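Local coordinates for protein putative surface-anchored fimbrial subunit (Corynebacterium diphtheriae, PDB 3HR6) that serves as the major shaft pilin of surface pili, built of tandem Ig-like modules stabilised by isopeptide and disulfide bonds, at residues Ala110-Gln123 with Asp134-Glu146. Sequence-based numbering, arbitrary orientation.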
loop_
_atom_site.group_PDB
_atom_site.type_symbol
_atom_site.label_atom_id
_atom_site.label_comp_id
_atom_site.label_asym_id
_atom_site.label_seq_id
_atom_site.Cartn_x
_atom_site.Cartn_y
_atom_site.Cartn_z
ATOM N N ALA A 110 6.022 -11.256 -1.236
ATOM C CA ALA A 110 4.847 -12.040 -0.955
ATOM C C ALA A 110 4.444 -12.898 -2.162
ATOM O O ALA A 110 4.418 -12.429 -3.302
ATOM C CB ALA A 110 3.719 -11.124 -0.567
ATOM N N VAL A 111 4.212 -14.172 -1.884
ATOM C CA VAL A 111 3.717 -15.137 -2.884
ATOM C C VAL A 111 2.614 -16.044 -2.306
ATOM O O VAL A 111 2.473 -16.169 -1.091
ATOM C CB VAL A 111 4.883 -16.029 -3.388
ATOM C CG1 VAL A 111 6.005 -15.228 -4.100
ATOM C CG2 VAL A 111 5.491 -16.865 -2.214
ATOM N N VAL A 112 1.933 -16.798 -3.182
ATOM C CA VAL A 112 1.072 -17.879 -2.771
ATOM C C VAL A 112 2.023 -19.063 -2.601
ATOM O O VAL A 112 2.540 -19.625 -3.569
ATOM C CB VAL A 112 -0.045 -18.182 -3.791
ATOM C CG1 VAL A 112 -0.978 -19.291 -3.277
ATOM C CG2 VAL A 112 -0.851 -16.879 -4.081
ATOM N N ARG A 113 2.295 -19.374 -1.351
ATOM C CA ARG A 113 3.388 -20.271 -0.981
ATOM C C ARG A 113 3.086 -21.701 -1.258
ATOM O O ARG A 113 1.931 -22.107 -1.338
ATOM C CB ARG A 113 3.746 -20.089 0.493
ATOM C CG ARG A 113 2.624 -20.397 1.438
ATOM C CD ARG A 113 3.139 -20.484 2.859
ATOM N NE ARG A 113 2.051 -20.492 3.828
ATOM C CZ ARG A 113 2.220 -20.615 5.139
ATOM N NH1 ARG A 113 3.435 -20.776 5.648
ATOM N NH2 ARG A 113 1.156 -20.587 5.944
ATOM N N SER A 114 4.166 -22.474 -1.369
ATOM C CA SER A 114 4.097 -23.902 -1.489
ATOM C C SER A 114 3.542 -24.488 -0.202
ATOM O O SER A 114 3.788 -23.952 0.873
ATOM C CB SER A 114 5.495 -24.476 -1.742
ATOM O OG SER A 114 6.137 -23.855 -2.852
ATOM N N GLN A 115 2.781 -25.564 -0.334
ATOM C CA GLN A 115 2.344 -26.351 0.805
ATOM C C GLN A 115 3.536 -27.082 1.421
ATOM O O GLN A 115 4.549 -27.321 0.743
ATOM C CB GLN A 115 1.335 -27.406 0.358
ATOM C CG GLN A 115 0.203 -26.838 -0.475
ATOM C CD GLN A 115 -0.655 -25.942 0.323
ATOM O OE1 GLN A 115 -1.087 -26.325 1.422
ATOM N NE2 GLN A 115 -0.941 -24.749 -0.203
ATOM N N PRO A 116 3.413 -27.460 2.702
ATOM C CA PRO A 116 4.425 -28.335 3.284
ATOM C C PRO A 116 4.572 -29.648 2.542
ATOM O O PRO A 116 3.599 -30.167 1.981
ATOM C CB PRO A 116 3.897 -28.572 4.697
ATOM C CG PRO A 116 3.026 -27.405 4.954
ATOM C CD PRO A 116 2.372 -27.109 3.688
ATOM N N PHE A 117 5.792 -30.177 2.502
ATOM C CA PHE A 117 6.020 -31.439 1.848
ATOM C C PHE A 117 7.177 -32.195 2.478
ATOM O O PHE A 117 8.065 -31.618 3.068
ATOM C CB PHE A 117 6.244 -31.236 0.340
ATOM C CG PHE A 117 7.509 -30.481 -0.008
ATOM C CD1 PHE A 117 8.674 -31.164 -0.335
ATOM C CD2 PHE A 117 7.517 -29.100 -0.050
ATOM C CE1 PHE A 117 9.834 -30.491 -0.647
ATOM C CE2 PHE A 117 8.672 -28.412 -0.350
ATOM C CZ PHE A 117 9.821 -29.103 -0.694
ATOM N N LEU A 118 7.127 -33.510 2.342
ATOM C CA LEU A 118 8.105 -34.405 2.948
ATOM C C LEU A 118 9.270 -34.632 1.982
ATOM O O LEU A 118 9.084 -34.665 0.755
ATOM C CB LEU A 118 7.451 -35.742 3.285
ATOM C CG LEU A 118 6.340 -35.768 4.346
ATOM C CD1 LEU A 118 5.570 -37.095 4.300
ATOM C CD2 LEU A 118 6.931 -35.488 5.713
ATOM N N VAL A 119 10.468 -34.758 2.557
ATOM C CA VAL A 119 11.693 -35.097 1.817
ATOM C C VAL A 119 12.516 -36.048 2.671
ATOM O O VAL A 119 12.908 -35.699 3.774
ATOM C CB VAL A 119 12.596 -33.867 1.545
ATOM C CG1 VAL A 119 13.698 -34.227 0.607
ATOM C CG2 VAL A 119 11.784 -32.692 0.964
ATOM N N ALA A 120 12.791 -37.218 2.139
ATOM C CA ALA A 120 13.717 -38.151 2.766
ATOM C C ALA A 120 15.161 -37.756 2.416
ATOM O O ALA A 120 15.446 -37.319 1.299
ATOM C CB ALA A 120 13.424 -39.585 2.314
ATOM N N ALA A 121 16.081 -37.927 3.364
ATOM C CA ALA A 121 17.495 -37.753 3.064
ATOM C C ALA A 121 18.268 -38.762 3.884
ATOM O O ALA A 121 18.034 -38.884 5.081
ATOM C CB ALA A 121 17.953 -36.313 3.340
ATOM N N PRO A 122 19.152 -39.537 3.238
ATOM C CA PRO A 122 19.467 -39.522 1.820
ATOM C C PRO A 122 18.367 -40.192 0.993
ATOM O O PRO A 122 17.406 -40.712 1.551
ATOM C CB PRO A 122 20.772 -40.323 1.764
ATOM C CG PRO A 122 20.678 -41.259 2.878
ATOM C CD PRO A 122 19.920 -40.573 3.956
ATOM N N GLN A 123 18.517 -40.178 -0.327
ATOM C CA GLN A 123 17.642 -40.926 -1.210
ATOM C C GLN A 123 18.516 -41.838 -2.048
ATOM O O GLN A 123 19.735 -41.742 -1.993
ATOM C CB GLN A 123 16.829 -39.964 -2.078
ATOM C CG GLN A 123 15.892 -39.141 -1.230
ATOM C CD GLN A 123 15.077 -38.176 -2.032
ATOM O OE1 GLN A 123 15.007 -38.280 -3.254
ATOM N NE2 GLN A 123 14.474 -37.210 -1.357
ATOM N N ASP A 134 23.060 -35.525 -1.442
ATOM C CA ASP A 134 22.654 -34.151 -1.680
ATOM C C ASP A 134 21.381 -34.131 -2.526
ATOM O O ASP A 134 21.390 -34.294 -3.767
ATOM C CB ASP A 134 23.824 -33.374 -2.272
ATOM C CG ASP A 134 25.089 -33.492 -1.388
ATOM O OD1 ASP A 134 25.080 -33.002 -0.230
ATOM O OD2 ASP A 134 26.067 -34.116 -1.823
ATOM N N VAL A 135 20.269 -33.943 -1.818
ATOM C CA VAL A 135 18.945 -34.001 -2.403
ATOM C C VAL A 135 18.510 -32.606 -2.854
ATOM O O VAL A 135 18.908 -31.598 -2.249
ATOM C CB VAL A 135 17.956 -34.622 -1.403
ATOM C CG1 VAL A 135 16.499 -34.529 -1.902
ATOM C CG2 VAL A 135 18.372 -36.084 -1.152
ATOM N N HIS A 136 17.741 -32.574 -3.945
ATOM C CA HIS A 136 17.136 -31.342 -4.500
ATOM C C HIS A 136 15.622 -31.480 -4.626
ATOM O O HIS A 136 15.120 -32.522 -5.102
ATOM C CB HIS A 136 17.719 -31.071 -5.881
ATOM C CG HIS A 136 19.175 -30.759 -5.853
ATOM N ND1 HIS A 136 19.653 -29.472 -5.755
ATOM C CD2 HIS A 136 20.259 -31.566 -5.836
ATOM C CE1 HIS A 136 20.976 -29.499 -5.725
ATOM N NE2 HIS A 136 21.367 -30.756 -5.765
ATOM N N VAL A 137 14.913 -30.429 -4.212
ATOM C CA VAL A 137 13.457 -30.376 -4.280
ATOM C C VAL A 137 13.045 -29.033 -4.843
ATOM O O VAL A 137 13.790 -28.058 -4.769
ATOM C CB VAL A 137 12.789 -30.624 -2.923
ATOM C CG1 VAL A 137 13.158 -32.022 -2.445
ATOM C CG2 VAL A 137 13.230 -29.584 -1.919
ATOM N N TYR A 138 11.866 -29.022 -5.441
ATOM C CA TYR A 138 11.454 -27.971 -6.361
ATOM C C TYR A 138 9.981 -27.554 -6.122
ATOM O O TYR A 138 9.150 -27.618 -7.029
ATOM C CB TYR A 138 11.637 -28.470 -7.802
ATOM C CG TYR A 138 13.064 -28.804 -8.146
ATOM C CD1 TYR A 138 13.924 -27.837 -8.671
ATOM C CD2 TYR A 138 13.564 -30.071 -7.922
ATOM C CE1 TYR A 138 15.248 -28.142 -8.969
ATOM C CE2 TYR A 138 14.882 -30.383 -8.194
ATOM C CZ TYR A 138 15.718 -29.412 -8.714
ATOM O OH TYR A 138 17.022 -29.718 -8.979
ATOM N N PRO A 139 9.655 -27.125 -4.907
ATOM C CA PRO A 139 8.302 -26.645 -4.611
ATOM C C PRO A 139 7.916 -25.428 -5.482
ATOM O O PRO A 139 8.772 -24.580 -5.752
ATOM C CB PRO A 139 8.406 -26.266 -3.140
ATOM C CG PRO A 139 9.837 -25.853 -2.990
ATOM C CD PRO A 139 10.570 -26.892 -3.772
ATOM N N LYS A 140 6.666 -25.394 -5.948
ATOM C CA LYS A 140 6.136 -24.306 -6.761
ATOM C C LYS A 140 5.343 -23.335 -5.914
ATOM O O LYS A 140 4.604 -23.725 -5.019
ATOM C CB LYS A 140 5.198 -24.842 -7.857
ATOM C CG LYS A 140 5.872 -25.293 -9.130
ATOM C CD LYS A 140 6.958 -26.341 -8.976
ATOM C CE LYS A 140 6.533 -27.805 -9.162
ATOM N NZ LYS A 140 7.750 -28.718 -9.089
ATOM N N HIS A 141 5.490 -22.055 -6.214
ATOM C CA HIS A 141 4.650 -21.010 -5.640
ATOM C C HIS A 141 4.168 -20.135 -6.776
ATOM O O HIS A 141 4.633 -20.248 -7.906
ATOM C CB HIS A 141 5.398 -20.158 -4.625
ATOM C CG HIS A 141 6.510 -19.374 -5.232
ATOM N ND1 HIS A 141 7.802 -19.844 -5.299
ATOM C CD2 HIS A 141 6.507 -18.179 -5.866
ATOM C CE1 HIS A 141 8.555 -18.960 -5.937
ATOM N NE2 HIS A 141 7.797 -17.936 -6.283
ATOM N N GLN A 142 3.195 -19.281 -6.478
ATOM C CA GLN A 142 2.652 -18.373 -7.481
ATOM C C GLN A 142 2.825 -16.956 -7.014
ATOM O O GLN A 142 2.640 -16.629 -5.860
ATOM C CB GLN A 142 1.179 -18.674 -7.815
ATOM C CG GLN A 142 0.916 -20.040 -8.484
ATOM C CD GLN A 142 0.849 -21.201 -7.533
ATOM O OE1 GLN A 142 0.045 -21.212 -6.592
ATOM N NE2 GLN A 142 1.700 -22.207 -7.764
ATOM N N ALA A 143 3.201 -16.106 -7.956
ATOM C CA ALA A 143 3.411 -14.715 -7.677
ATOM C C ALA A 143 2.081 -13.960 -7.491
ATOM O O ALA A 143 1.043 -14.329 -8.033
ATOM C CB ALA A 143 4.215 -14.074 -8.832
ATOM N N LEU A 144 2.183 -12.895 -6.723
ATOM C CA LEU A 144 1.146 -11.885 -6.562
ATOM C C LEU A 144 1.560 -10.655 -7.372
ATOM O O LEU A 144 2.693 -10.156 -7.267
ATOM C CB LEU A 144 0.995 -11.506 -5.099
ATOM C CG LEU A 144 0.281 -12.584 -4.273
ATOM C CD1 LEU A 144 0.649 -12.481 -2.790
ATOM C CD2 LEU A 144 -1.192 -12.434 -4.517
ATOM N N SER A 145 0.636 -10.149 -8.160
ATOM C CA SER A 145 0.881 -8.944 -8.944
ATOM C C SER A 145 0.777 -7.738 -8.046
ATOM O O SER A 145 0.001 -7.755 -7.100
ATOM C CB SER A 145 -0.176 -8.812 -10.035
ATOM O OG SER A 145 -0.077 -9.895 -10.943
ATOM N N GLU A 146 1.512 -6.677 -8.384
ATOM C CA GLU A 146 1.462 -5.462 -7.591
ATOM C C GLU A 146 0.090 -4.795 -7.761
ATOM O O GLU A 146 -0.233 -4.408 -8.886
ATOM C CB GLU A 146 2.533 -4.493 -8.099
ATOM C CG GLU A 146 2.502 -3.094 -7.456
ATOM C CD GLU A 146 3.538 -2.170 -8.062
ATOM O OE1 GLU A 146 3.275 -1.558 -9.123
ATOM O OE2 GLU A 146 4.625 -2.133 -7.496
HETATM O O HOH W 1 5.004 -12.238 -5.828
HETATM O O HOH W 2 0.569 -22.230 -4.260
#
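Val112 N gives its hydrogen to Gln142 O at 2.8 Å, and Gln142 N returns the bond to Val112 O at 3.0 Å. This antiparallel hydrogen-bonded pair joins the segments at one end of the N-terminal Ig-like module. Between it and the hairpin's turn-side pairing of Gln123 with Leu132 they splay into a sandwich: strand 117-121 pairs with strand 97-103, strand 134-137 with strand 5-13. The axes of strands 117-121 and 134-137, nearly antiparallel, come within 8.1 Å of each other. Just past the pair, a water bridges Ala110 O and Leu144 N. The amide of Gln142 suits the buried site because both ends are used: NE2 donates to Gly14 O and OE1 accepts from Ala179 N. Beside the pair, the branched Val111 lays CG1 obliquely against His141 CD2 (3.5 Å).

Where the segments diverge, the small hydroxyl of Ser114 fits between the backbones, OG 2.7 Å from Lys140 O. Apolar side chains then fill the gap. With CG between backbone N and carbonyl carbon (chi1 66°), the Phe117 ring drops towards the other layer; Val137 CG2 meets its edge, and the compact Pro139 side chain runs across that of Phe117 at about a right angle, CB against CE2. Val119 and Val137, short and branched, meet tip to tip, CG2 to CG1 at 3.7 Å. At the far end the extended Gln123 spans Val135, its NE2 3.4 Å from Val135 CG1 while donating in its amide plane to Ala120 O at 2.8 Å.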